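Local structure of membrane protein (Acinetobacter baumannii AB307-0294, 5DL5) at residues G126-D131 and G165-D170; N200-A205 and K226-N231; Y304-N309 and Q314-P319; D325-H330 and G410-D415. The protein is an outer-membrane beta-barrel porin of the OprD family that probably lets small solutes, possibly including antibiotics, cross the outer membrane. One frame throughout, in Å; residues are numbered along the deposited sequence.

Contact 1 (G126-D131 and G165-D170); sequences GTQVLD and GKFTKD
Q128 and L130 sit on a chain that has just turned a corner at G126 and T127, whereas F167 belongs to the regular strand 160-171. Between the two backbones there is no pairing; they are bridged by side chains alone, with F167 reaching across from the strand to meet two residues of the turning segment. Directly after F167 the regular spacing is broken by a classic beta bulge, in which T168 and K169 both face T148 of the neighbouring strand 146-148.

L130 approaches F167 from the opposite direction and places CD1 over one face of the ring. L130 CD1 stands 3.9 Å from the centroid of the F167 ring and only 15° off the normal, a CH-pi contact. Its other branch reaches the end of the ring, L130 CD2 lying 3.7 Å from F167 CZ.

The setting is the wall of an OprD-family beta-barrel, at the place where strand 121-125 gives way to a loop. L151 of the adjacent strand 150-157 touches both Q128 and F167, so the buried cluster spans wall and loop.

Q128 comes to the ring from another side. Its amide stands about perpendicular to the ring and meets the edge, with Q128 NE2 3.9 Å from F167 CE1. A chi1 of 52° tucks CG between backbone N and carbonyl carbon; from there the chain runs out extended, and Q128 NE2 donates to G126 O over 3.1 Å, nearly straight at 173°. The same nitrogen makes a weak bond to R124 O, which probably helps hold the amide.

Contact 2 (N200-A205 and K226-N231); sequences NDNLNA and KQPLAN
N202 lays its side chain over the carbonyl of K226 and against the ring of P228. The site is the open end, away from the turn that joins the two strands, of the beta hairpin built from strands 203-212 and 216-229, two antiparallel neighbours in the barrel wall, just where the first of them starts and the second runs out. It lies at the surface, and the centre of the contact is about 25 Å from the centre of the chain.

One backbone bond ties the ends together: K226 N donates to N202 O over 2.7 Å at 172°, in the carbonyl plane. It prolongs the pairing of the hairpin by one step beyond the first regular strand residue, L203, and draws the two chains to 4.7 Å between the CA atoms of N202 and K226. N202 CB lies 3.0 Å from K226 O, a tight approach. K226 itself contributes mainly its root, after which its extended chain departs toward S234 and T236 on the next strand, 233-246.

N202 belongs to the short turn between strands 190-200 and 203-212. There N200 OD1 accepts weak bonds from the backbone N of both N202 and L203. With chi1 at -66°, CG of N202 stands beside its own backbone N and is directed at the proline, meeting P228 CD at 4.1 Å.

Contact 3 (Y304-N309 and Q314-P319); sequences YDYGQN and QSIYLP
The long loop between strands 289-300 and 332-341 folds back on itself here, the centre of the contact lying about 8 Å from the centre of the chain. In OprD-family porins a long loop of this kind commonly bends into the barrel and narrows the channel, and this position is consistent with that role. Neither segment is helix or strand; instead the backbone kinks through inverse gamma turns centred on D305, S315 and Y317.

Y304 and Y306 meet S315 and I316 in two different ways. Y304 uses its hydroxyl and ring edge: Y304 OH donates to S315 O over 2.7 Å, with a C=O...O angle of 159° and the donor tilted 18° from the carbonyl plane. S315 O lies in the plane of the Y304 ring at its edge, 3.3 Å from CE2. Beside it, I316 CD1 packs at 3.8 Å against Y304 CD2.

Y306 instead presents a face. I316 CB lies over it, 3.9 Å from the centroid of the Y306 ring in a CH-pi contact, while I316 CG2 comes to 3.6 Å from Y306 OH. With chi1 at 180°, CG1 of I316 runs opposite its backbone N, which carries CD1 on to Y304 and lets one isoleucine serve both tyrosines. Y306 CB rests over one face of the Y304 ring, and R218 of the barrel wall touches both residues.

The Y306 hydroxyl is bonded to D325, farther along the loop. Each phenol packs against I316 while its hydroxyl bonds to the loop, so apolar packing and hydrogen bonding together probably fix a chain that has no regular structure.

Contact 4 (D325-H330 and G410-D415); sequences DFIGNH and GAYIGD
A single tyrosine joining two loops is the essence of this buried contact: Y412, from the loop between strands 394-404 and 416-428, reaches D325 and I327 in the loop that leads into strand 332-341. The segments are 80 residues apart in sequence and have no regular backbone structure, so everything passes through side chain to main chain and side chain to side chain.

At the polar end, D325 N donates to Y412 OH over 3.0 Å, almost straight at 176°, and the nitrogen lies at the edge of the ring, near its plane. A chi1 of -172° swings the Y412 ring opposite its own backbone N and points it at the other loop.

I327 crosses the tyrosine at about a right angle, laying the outer end of its longer branch along one corner of the ring. I327 CD1 is 4.0 Å from Y412 CE1, and CG1 of the same isoleucine is 3.9 Å from Y412 OH. I413, next in sequence to the tyrosine, covers one face with its CG1.

The carboxylate of D325 is engaged elsewhere, OD1 by S321, so its backbone N and its side chain bind different partners. E374 of the wall touches both Y412 and F326. Long loops folded against each other and against the wall in this way are consistent with an OprD-family barrel, in which long loops commonly narrow the channel.

Contacts 1 and 4 are buried, contact 3 is partly buried and contact 2 lies at the surface. Contacts 3 and 4 form one continuous region, both drawing on the loop between strands 289-300 and 332-341: Y304 N pairs with I327 O, and I316 packs on I327. Contact 1 also touches this region, through D131 O and Y317 OH, which lie 3.0 Å apart. Contact 2 stands alone, its nearest atoms no closer than about 11 Å to the others. Chemistry follows place. At the hairpin end a backbone bond does the work; in contact 1 a leucine and a glutamine amide pack on a wall phenylalanine; between irregular loops, the hydroxyls of Y304 and Y412 bond to main-chain atoms.

Contact 1 (G126-D131 and G165-D170)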
loop_
_atom_site.group_PDB
_atom_site.type_symbol
_atom_site.label_atom_id
_atom_site.label_comp_id
_atom_site.label_asym_id
_atom_site.label_seq_id
_atom_site.Cartn_x
_atom_site.Cartn_y
_atom_site.Cartn_z
ATOM N N GLY A 126 5.762 -17.912 8.551
ATOM C CA GLY A 126 4.859 -17.442 9.510
ATOM C C GLY A 126 4.265 -16.099 9.150
ATOM O O GLY A 126 4.078 -15.786 7.986
ATOM N N THR A 127 3.896 -15.342 10.179
ATOM C CA THR A 127 3.213 -14.079 10.045
ATOM C C THR A 127 4.156 -12.965 9.718
ATOM O O THR A 127 5.150 -12.805 10.415
ATOM C CB THR A 127 2.487 -13.722 11.346
ATOM O OG1 THR A 127 1.661 -14.814 11.617
ATOM C CG2 THR A 127 1.405 -12.610 11.108
ATOM N N GLN A 128 3.831 -12.170 8.677
ATOM C CA GLN A 128 4.740 -11.159 8.232
ATOM C C GLN A 128 4.102 -10.047 7.458
ATOM O O GLN A 128 2.996 -10.184 6.938
ATOM C CB GLN A 128 5.925 -11.792 7.422
ATOM C CG GLN A 128 5.443 -12.701 6.293
ATOM C CD GLN A 128 6.510 -13.638 5.758
ATOM O OE1 GLN A 128 7.420 -13.222 5.090
ATOM N NE2 GLN A 128 6.375 -14.898 6.026
ATOM N N VAL A 129 4.765 -8.895 7.440
ATOM C CA VAL A 129 4.293 -7.735 6.623
ATOM C C VAL A 129 5.022 -7.760 5.259
ATOM O O VAL A 129 6.238 -7.939 5.215
ATOM C CB VAL A 129 4.654 -6.455 7.315
ATOM C CG1 VAL A 129 4.253 -5.201 6.514
ATOM C CG2 VAL A 129 3.978 -6.359 8.704
ATOM N N LEU A 130 4.295 -7.662 4.159
ATOM C CA LEU A 130 4.911 -7.779 2.821
ATOM C C LEU A 130 4.882 -6.455 2.113
ATOM O O LEU A 130 3.938 -5.624 2.258
ATOM C CB LEU A 130 4.119 -8.762 1.926
ATOM C CG LEU A 130 4.053 -10.216 2.438
ATOM C CD1 LEU A 130 3.332 -10.982 1.338
ATOM C CD2 LEU A 130 5.470 -10.819 2.562
ATOM N N ASP A 131 5.903 -6.243 1.289
ATOM C CA ASP A 131 5.898 -5.047 0.416
ATOM C C ASP A 131 6.247 -5.333 -1.055
ATOM O O ASP A 131 6.813 -4.514 -1.728
ATOM C CB ASP A 131 6.743 -3.943 1.016
ATOM C CG ASP A 131 8.258 -4.301 1.106
ATOM O OD1 ASP A 131 8.739 -5.398 0.835
ATOM O OD2 ASP A 131 8.988 -3.402 1.450
ATOM N N GLY A 165 7.538 -16.871 -2.891
ATOM C CA GLY A 165 6.748 -17.085 -1.681
ATOM C C GLY A 165 5.474 -17.756 -1.970
ATOM O O GLY A 165 5.005 -17.899 -3.065
ATOM N N LYS A 166 4.896 -18.237 -0.925
ATOM C CA LYS A 166 3.583 -18.807 -0.942
ATOM C C LYS A 166 2.826 -18.392 0.327
ATOM O O LYS A 166 3.295 -18.656 1.412
ATOM C CB LYS A 166 3.646 -20.303 -0.944
ATOM C CG LYS A 166 2.204 -20.823 -0.919
ATOM C CD LYS A 166 2.040 -22.286 -1.272
ATOM C CE LYS A 166 2.532 -23.126 -0.179
ATOM N NZ LYS A 166 2.192 -24.505 -0.598
ATOM N N PHE A 167 1.654 -17.808 0.189
ATOM C CA PHE A 167 0.829 -17.306 1.344
ATOM C C PHE A 167 -0.501 -17.904 1.351
ATOM O O PHE A 167 -1.128 -18.052 0.275
ATOM C CB PHE A 167 0.799 -15.773 1.231
ATOM C CG PHE A 167 2.171 -15.202 1.408
ATOM C CD1 PHE A 167 2.717 -15.098 2.714
ATOM C CD2 PHE A 167 2.985 -14.961 0.303
ATOM C CE1 PHE A 167 4.012 -14.692 2.916
ATOM C CE2 PHE A 167 4.315 -14.545 0.513
ATOM C CZ PHE A 167 4.814 -14.427 1.816
ATOM N N THR A 168 -0.972 -18.293 2.544
ATOM C CA THR A 168 -2.292 -18.869 2.667
ATOM C C THR A 168 -3.224 -18.107 3.624
ATOM O O THR A 168 -4.353 -18.526 3.801
ATOM C CB THR A 168 -2.261 -20.367 3.241
ATOM O OG1 THR A 168 -1.472 -20.299 4.407
ATOM C CG2 THR A 168 -1.622 -21.317 2.177
ATOM N N LYS A 169 -2.765 -17.041 4.247
ATOM C CA LYS A 169 -3.695 -16.241 5.049
ATOM C C LYS A 169 -3.391 -14.790 4.794
ATOM O O LYS A 169 -2.217 -14.433 4.597
ATOM C CB LYS A 169 -3.555 -16.491 6.571
ATOM C CG LYS A 169 -3.934 -18.003 6.974
ATOM C CD LYS A 169 -3.942 -18.040 8.534
ATOM C CE LYS A 169 -4.358 -19.411 9.035
ATOM N NZ LYS A 169 -4.467 -19.123 10.524
ATOM N N ASP A 170 -4.435 -13.985 4.878
ATOM C CA ASP A 170 -4.296 -12.518 4.743
ATOM C C ASP A 170 -5.159 -11.892 5.797
ATOM O O ASP A 170 -6.304 -12.194 5.868
ATOM C CB ASP A 170 -4.729 -12.141 3.333
ATOM C CG ASP A 170 -4.825 -10.592 3.119
ATOM O OD1 ASP A 170 -4.217 -9.835 3.858
ATOM O OD2 ASP A 170 -5.566 -10.183 2.230
#

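Contact 2 (N200-A205 and K226-N231)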
loop_
_atom_site.group_PDB
_atom_site.type_symbol
_atom_site.label_atom_id
_atom_site.label_comp_id
_atom_site.label_asym_id
_atom_site.label_seq_id
_atom_site.Cartn_x
_atom_site.Cartn_y
_atom_site.Cartn_z
ATOM N N ASN A 200 22.957 0.654 -11.798
ATOM C CA ASN A 200 24.048 1.580 -11.400
ATOM C C ASN A 200 23.352 2.532 -10.466
ATOM O O ASN A 200 22.167 2.313 -10.141
ATOM C CB ASN A 200 24.679 2.263 -12.617
ATOM C CG ASN A 200 23.668 3.001 -13.497
ATOM O OD1 ASN A 200 22.616 3.522 -13.100
ATOM N ND2 ASN A 200 24.058 3.130 -14.711
ATOM N N ASP A 201 23.946 3.621 -10.081
ATOM C CA ASP A 201 23.216 4.406 -9.069
ATOM C C ASP A 201 22.079 5.219 -9.685
ATOM O O ASP A 201 21.230 5.592 -8.966
ATOM C CB ASP A 201 24.143 5.193 -8.105
ATOM C CG ASP A 201 25.114 5.919 -8.790
ATOM O OD1 ASP A 201 24.763 6.162 -9.932
ATOM O OD2 ASP A 201 26.225 6.199 -8.266
ATOM N N ASN A 202 22.033 5.428 -10.995
ATOM C CA ASN A 202 20.930 6.123 -11.580
ATOM C C ASN A 202 19.735 5.251 -12.065
ATOM O O ASN A 202 18.676 5.800 -12.335
ATOM C CB ASN A 202 21.404 6.908 -12.719
ATOM C CG ASN A 202 22.331 8.040 -12.309
ATOM O OD1 ASN A 202 22.486 8.378 -11.142
ATOM N ND2 ASN A 202 22.948 8.601 -13.272
ATOM N N LEU A 203 19.948 3.949 -12.279
ATOM C CA LEU A 203 18.966 3.087 -12.944
ATOM C C LEU A 203 18.656 1.773 -12.214
ATOM O O LEU A 203 19.591 1.013 -11.780
ATOM C CB LEU A 203 19.449 2.791 -14.355
ATOM C CG LEU A 203 18.722 1.768 -15.200
ATOM C CD1 LEU A 203 17.442 2.365 -15.670
ATOM C CD2 LEU A 203 19.554 1.191 -16.370
ATOM N N ASN A 204 17.358 1.542 -11.989
ATOM C CA ASN A 204 16.962 0.257 -11.543
ATOM C C ASN A 204 15.629 -0.174 -12.097
ATOM O O ASN A 204 14.877 0.613 -12.673
ATOM C CB ASN A 204 16.980 0.242 -10.075
ATOM C CG ASN A 204 16.146 1.282 -9.523
ATOM O OD1 ASN A 204 14.988 1.178 -9.622
ATOM N ND2 ASN A 204 16.734 2.311 -8.958
ATOM N N ALA A 205 15.376 -1.456 -11.990
ATOM C CA ALA A 205 14.201 -2.037 -12.576
ATOM C C ALA A 205 13.730 -3.242 -11.748
ATOM O O ALA A 205 14.493 -3.780 -10.910
ATOM C CB ALA A 205 14.462 -2.499 -13.976
ATOM N N LYS A 226 17.195 8.054 -12.872
ATOM C CA LYS A 226 17.560 9.340 -12.413
ATOM C C LYS A 226 18.686 9.943 -13.210
ATOM O O LYS A 226 19.767 9.387 -13.270
ATOM C CB LYS A 226 18.035 9.258 -11.000
ATOM C CG LYS A 226 18.486 10.636 -10.501
ATOM C CD LYS A 226 18.785 10.530 -9.027
ATOM C CE LYS A 226 19.428 11.813 -8.522
ATOM N NZ LYS A 226 19.806 11.550 -7.098
ATOM N N GLN A 227 18.450 11.164 -13.680
ATOM C CA GLN A 227 19.326 11.883 -14.549
ATOM C C GLN A 227 19.847 13.199 -13.893
ATOM O O GLN A 227 19.127 14.182 -13.775
ATOM C CB GLN A 227 18.524 12.108 -15.809
ATOM C CG GLN A 227 19.363 11.931 -17.052
ATOM C CD GLN A 227 20.137 13.115 -17.254
ATOM O OE1 GLN A 227 19.618 14.163 -16.981
ATOM N NE2 GLN A 227 21.393 12.996 -17.635
ATOM N N PRO A 228 21.076 13.176 -13.386
ATOM C CA PRO A 228 21.731 14.313 -12.730
ATOM C C PRO A 228 21.767 15.526 -13.611
ATOM O O PRO A 228 21.932 15.349 -14.810
ATOM C CB PRO A 228 23.179 13.823 -12.540
ATOM C CG PRO A 228 23.044 12.356 -12.419
ATOM C CD PRO A 228 21.957 11.997 -13.392
ATOM N N LEU A 229 21.535 16.696 -13.032
ATOM C CA LEU A 229 21.564 17.973 -13.722
ATOM C C LEU A 229 22.474 18.895 -12.878
ATOM O O LEU A 229 22.818 18.545 -11.735
ATOM C CB LEU A 229 20.132 18.565 -13.798
ATOM C CG LEU A 229 19.049 17.882 -14.654
ATOM C CD1 LEU A 229 17.728 18.624 -14.563
ATOM C CD2 LEU A 229 19.504 17.919 -16.093
ATOM N N ALA A 230 22.797 20.084 -13.399
ATOM C CA ALA A 230 23.566 21.092 -12.644
ATOM C C ALA A 230 22.829 21.614 -11.401
ATOM O O ALA A 230 21.596 21.571 -11.329
ATOM C CB ALA A 230 23.992 22.275 -13.547
ATOM N N ASN A 231 23.622 22.101 -10.446
ATOM C CA ASN A 231 23.184 22.773 -9.200
ATOM C C ASN A 231 22.437 21.890 -8.235
ATOM O O ASN A 231 21.482 22.366 -7.632
ATOM C CB ASN A 231 22.401 24.082 -9.455
ATOM C CG ASN A 231 23.304 25.219 -9.749
ATOM O OD1 ASN A 231 23.368 26.218 -9.020
ATOM N ND2 ASN A 231 24.053 25.073 -10.811
#

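Contact 3 (Y304-N309 and Q314-P319)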
loop_
_atom_site.group_PDB
_atom_site.type_symbol
_atom_site.label_atom_id
_atom_site.label_comp_id
_atom_site.label_asym_id
_atom_site.label_seq_id
_atom_site.Cartn_x
_atom_site.Cartn_y
_atom_site.Cartn_z
ATOM N N TYR A 304 -8.556 -1.457 -12.504
ATOM C CA TYR A 304 -7.538 -2.016 -11.610
ATOM C C TYR A 304 -8.199 -2.252 -10.223
ATOM O O TYR A 304 -7.991 -1.482 -9.275
ATOM C CB TYR A 304 -6.249 -1.229 -11.618
ATOM C CG TYR A 304 -5.159 -1.887 -10.823
ATOM C CD1 TYR A 304 -4.753 -3.179 -11.138
ATOM C CD2 TYR A 304 -4.577 -1.309 -9.677
ATOM C CE1 TYR A 304 -3.827 -3.840 -10.378
ATOM C CE2 TYR A 304 -3.556 -1.947 -8.963
ATOM C CZ TYR A 304 -3.234 -3.246 -9.252
ATOM O OH TYR A 304 -2.340 -4.043 -8.540
ATOM N N ASP A 305 -9.037 -3.304 -10.141
ATOM C CA ASP A 305 -9.980 -3.530 -8.972
ATOM C C ASP A 305 -9.143 -4.327 -7.903
ATOM O O ASP A 305 -9.419 -5.487 -7.649
ATOM C CB ASP A 305 -11.214 -4.296 -9.419
ATOM C CG ASP A 305 -12.241 -3.478 -10.191
ATOM O OD1 ASP A 305 -11.918 -2.432 -10.786
ATOM O OD2 ASP A 305 -13.341 -4.015 -10.424
ATOM N N TYR A 306 -8.020 -3.735 -7.466
ATOM C CA TYR A 306 -7.107 -4.333 -6.508
ATOM C C TYR A 306 -7.751 -4.380 -5.097
ATOM O O TYR A 306 -8.669 -3.613 -4.719
ATOM C CB TYR A 306 -5.721 -3.674 -6.527
ATOM C CG TYR A 306 -5.643 -2.367 -5.716
ATOM C CD1 TYR A 306 -6.123 -1.168 -6.226
ATOM C CD2 TYR A 306 -5.183 -2.356 -4.416
ATOM C CE1 TYR A 306 -6.098 0.017 -5.489
ATOM C CE2 TYR A 306 -5.185 -1.215 -3.699
ATOM C CZ TYR A 306 -5.665 -0.040 -4.221
ATOM O OH TYR A 306 -5.726 1.114 -3.484
ATOM N N GLY A 307 -7.264 -5.284 -4.285
ATOM C CA GLY A 307 -7.727 -5.286 -2.892
ATOM C C GLY A 307 -9.019 -5.992 -2.661
ATOM O O GLY A 307 -9.450 -6.019 -1.546
ATOM N N GLN A 308 -9.609 -6.666 -3.639
ATOM C CA GLN A 308 -10.917 -7.250 -3.490
ATOM C C GLN A 308 -10.836 -8.794 -3.368
ATOM O O GLN A 308 -11.868 -9.423 -3.334
ATOM C CB GLN A 308 -11.780 -6.977 -4.685
ATOM C CG GLN A 308 -11.907 -5.538 -5.177
ATOM C CD GLN A 308 -12.379 -4.615 -4.102
ATOM O OE1 GLN A 308 -11.693 -3.687 -3.689
ATOM N NE2 GLN A 308 -13.462 -4.897 -3.597
ATOM N N ASN A 309 -9.643 -9.376 -3.426
ATOM C CA ASN A 309 -9.504 -10.877 -3.451
ATOM C C ASN A 309 -8.252 -11.251 -2.678
ATOM O O ASN A 309 -7.353 -11.945 -3.236
ATOM C CB ASN A 309 -9.316 -11.302 -4.961
ATOM C CG ASN A 309 -10.515 -10.985 -5.862
ATOM O OD1 ASN A 309 -11.438 -11.715 -5.838
ATOM N ND2 ASN A 309 -10.489 -9.897 -6.628
ATOM N N GLN A 314 -2.343 -2.561 -0.384
ATOM C CA GLN A 314 -1.478 -1.545 -0.811
ATOM C C GLN A 314 -0.835 -1.924 -2.156
ATOM O O GLN A 314 0.207 -1.360 -2.521
ATOM C CB GLN A 314 -0.383 -1.328 0.261
ATOM C CG GLN A 314 0.279 0.028 0.212
ATOM C CD GLN A 314 0.696 0.456 1.617
ATOM O OE1 GLN A 314 -0.114 0.733 2.441
ATOM N NE2 GLN A 314 1.972 0.394 1.900
ATOM N N SER A 315 -1.423 -2.878 -2.900
ATOM C CA SER A 315 -0.811 -3.363 -4.145
ATOM C C SER A 315 -1.063 -2.348 -5.311
ATOM O O SER A 315 -1.685 -2.677 -6.300
ATOM C CB SER A 315 -1.344 -4.742 -4.511
ATOM O OG SER A 315 -0.989 -5.643 -3.502
ATOM N N ILE A 316 -0.584 -1.116 -5.158
ATOM C CA ILE A 316 -0.973 0.031 -6.023
ATOM C C ILE A 316 0.270 0.904 -6.156
ATOM O O ILE A 316 0.249 2.015 -5.692
ATOM C CB ILE A 316 -2.262 0.684 -5.502
ATOM C CG1 ILE A 316 -2.756 1.878 -6.298
ATOM C CG2 ILE A 316 -2.164 1.308 -4.151
ATOM C CD1 ILE A 316 -3.332 1.645 -7.632
ATOM N N TYR A 317 1.356 0.401 -6.727
ATOM C CA TYR A 317 2.650 1.135 -6.794
ATOM C C TYR A 317 2.641 2.049 -8.086
ATOM O O TYR A 317 3.271 1.771 -9.064
ATOM C CB TYR A 317 3.805 0.157 -6.776
ATOM C CG TYR A 317 4.231 -0.389 -5.330
ATOM C CD1 TYR A 317 3.311 -0.847 -4.433
ATOM C CD2 TYR A 317 5.522 -0.556 -5.010
ATOM C CE1 TYR A 317 3.658 -1.325 -3.195
ATOM C CE2 TYR A 317 5.926 -1.089 -3.785
ATOM C CZ TYR A 317 4.958 -1.452 -2.870
ATOM O OH TYR A 317 5.309 -1.972 -1.664
ATOM N N LEU A 318 1.728 3.007 -8.119
ATOM C CA LEU A 318 1.514 3.909 -9.261
ATOM C C LEU A 318 1.395 5.359 -8.688
ATOM O O LEU A 318 1.064 5.512 -7.516
ATOM C CB LEU A 318 0.194 3.548 -9.918
ATOM C CG LEU A 318 0.179 2.175 -10.597
ATOM C CD1 LEU A 318 -1.217 1.815 -11.035
ATOM C CD2 LEU A 318 1.053 2.116 -11.792
ATOM N N PRO A 319 1.671 6.362 -9.487
ATOM C CA PRO A 319 1.806 7.774 -8.942
ATOM C C PRO A 319 0.474 8.477 -8.720
ATOM O O PRO A 319 0.338 9.342 -7.897
ATOM C CB PRO A 319 2.597 8.466 -10.087
ATOM C CG PRO A 319 2.232 7.769 -11.372
ATOM C CD PRO A 319 2.151 6.290 -10.903
#

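Contact 4 (D325-H330 and G410-D415)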
loop_
_atom_site.group_PDB
_atom_site.type_symbol
_atom_site.label_atom_id
_atom_site.label_comp_id
_atom_site.label_asym_id
_atom_site.label_seq_id
_atom_site.Cartn_x
_atom_site.Cartn_y
_atom_site.Cartn_z
ATOM N N ASP A 325 -7.663 6.259 -6.430
ATOM C CA ASP A 325 -6.521 5.654 -7.091
ATOM C C ASP A 325 -6.568 5.745 -8.600
ATOM O O ASP A 325 -5.646 5.201 -9.269
ATOM C CB ASP A 325 -6.432 4.219 -6.719
ATOM C CG ASP A 325 -6.001 4.043 -5.251
ATOM O OD1 ASP A 325 -5.045 4.682 -4.791
ATOM O OD2 ASP A 325 -6.591 3.188 -4.631
ATOM N N PHE A 326 -7.589 6.358 -9.177
ATOM C CA PHE A 326 -7.562 6.610 -10.687
ATOM C C PHE A 326 -7.410 5.296 -11.454
ATOM O O PHE A 326 -6.633 5.129 -12.353
ATOM C CB PHE A 326 -6.559 7.720 -11.094
ATOM C CG PHE A 326 -6.926 9.078 -10.443
ATOM C CD1 PHE A 326 -6.560 9.365 -9.129
ATOM C CD2 PHE A 326 -7.730 10.001 -11.107
ATOM C CE1 PHE A 326 -7.008 10.560 -8.488
ATOM C CE2 PHE A 326 -8.149 11.224 -10.520
ATOM C CZ PHE A 326 -7.841 11.457 -9.169
ATOM N N ILE A 327 -8.317 4.395 -11.076
ATOM C CA ILE A 327 -8.264 2.943 -11.439
ATOM C C ILE A 327 -9.532 2.501 -12.069
ATOM O O ILE A 327 -9.723 1.335 -12.262
ATOM C CB ILE A 327 -8.051 2.027 -10.175
ATOM C CG1 ILE A 327 -9.127 2.336 -9.097
ATOM C CG2 ILE A 327 -6.596 2.033 -9.781
ATOM C CD1 ILE A 327 -9.100 1.387 -7.882
ATOM N N GLY A 328 -10.376 3.390 -12.503
ATOM C CA GLY A 328 -11.575 3.044 -13.228
ATOM C C GLY A 328 -11.289 2.427 -14.611
ATOM O O GLY A 328 -10.202 2.557 -15.210
ATOM N N ASN A 329 -12.303 1.743 -15.050
ATOM C CA ASN A 329 -12.324 1.022 -16.296
ATOM C C ASN A 329 -12.071 2.042 -17.470
ATOM O O ASN A 329 -12.801 2.985 -17.576
ATOM C CB ASN A 329 -13.606 0.268 -16.414
ATOM C CG ASN A 329 -13.711 -0.593 -17.692
ATOM O OD1 ASN A 329 -13.280 -0.215 -18.786
ATOM N ND2 ASN A 329 -14.465 -1.639 -17.583
ATOM N N HIS A 330 -10.966 1.834 -18.231
ATOM C CA HIS A 330 -10.509 2.763 -19.353
ATOM C C HIS A 330 -10.067 4.104 -18.868
ATOM O O HIS A 330 -9.891 4.973 -19.668
ATOM C CB HIS A 330 -11.621 2.919 -20.423
ATOM C CG HIS A 330 -11.609 1.831 -21.440
ATOM N ND1 HIS A 330 -11.773 0.479 -21.114
ATOM C CD2 HIS A 330 -11.364 1.871 -22.782
ATOM C CE1 HIS A 330 -11.676 -0.260 -22.217
ATOM N NE2 HIS A 330 -11.415 0.557 -23.236
ATOM N N GLY A 410 -21.636 6.436 -6.069
ATOM C CA GLY A 410 -21.726 5.189 -5.331
ATOM C C GLY A 410 -20.963 4.072 -6.054
ATOM O O GLY A 410 -20.447 3.184 -5.398
ATOM N N ALA A 411 -20.819 4.138 -7.385
ATOM C CA ALA A 411 -19.869 3.258 -8.061
ATOM C C ALA A 411 -18.452 3.310 -7.556
ATOM O O ALA A 411 -17.749 2.381 -7.871
ATOM C CB ALA A 411 -19.874 3.412 -9.567
ATOM N N TYR A 412 -18.003 4.335 -6.794
ATOM C CA TYR A 412 -16.601 4.371 -6.361
ATOM C C TYR A 412 -16.473 5.028 -4.995
ATOM O O TYR A 412 -16.697 4.362 -4.036
ATOM C CB TYR A 412 -15.661 4.989 -7.409
ATOM C CG TYR A 412 -14.169 4.876 -7.094
ATOM C CD1 TYR A 412 -13.554 3.631 -6.906
ATOM C CD2 TYR A 412 -13.413 5.976 -6.930
ATOM C CE1 TYR A 412 -12.225 3.532 -6.616
ATOM C CE2 TYR A 412 -12.097 5.893 -6.618
ATOM C CZ TYR A 412 -11.499 4.691 -6.447
ATOM O OH TYR A 412 -10.189 4.707 -6.231
ATOM N N ILE A 413 -16.209 6.308 -4.879
ATOM C CA ILE A 413 -16.152 6.993 -3.584
ATOM C C ILE A 413 -17.219 8.027 -3.495
ATOM O O ILE A 413 -17.967 8.073 -2.568
ATOM C CB ILE A 413 -14.752 7.657 -3.379
ATOM C CG1 ILE A 413 -13.657 6.528 -3.242
ATOM C CG2 ILE A 413 -14.753 8.494 -2.119
ATOM C CD1 ILE A 413 -12.210 7.031 -3.407
ATOM N N GLY A 414 -17.344 8.909 -4.470
ATOM C CA GLY A 414 -18.417 9.909 -4.317
ATOM C C GLY A 414 -17.773 11.246 -3.893
ATOM O O GLY A 414 -16.656 11.234 -3.358
ATOM N N ASP A 415 -18.472 12.386 -4.111
ATOM C CA ASP A 415 -17.883 13.656 -3.736
ATOM C C ASP A 415 -17.543 13.662 -2.231
ATOM O O ASP A 415 -18.415 13.275 -1.419
ATOM C CB ASP A 415 -18.833 14.803 -3.986
ATOM C CG ASP A 415 -19.082 15.059 -5.457
ATOM O OD1 ASP A 415 -18.523 14.425 -6.331
ATOM O OD2 ASP A 415 -19.803 15.971 -5.719
#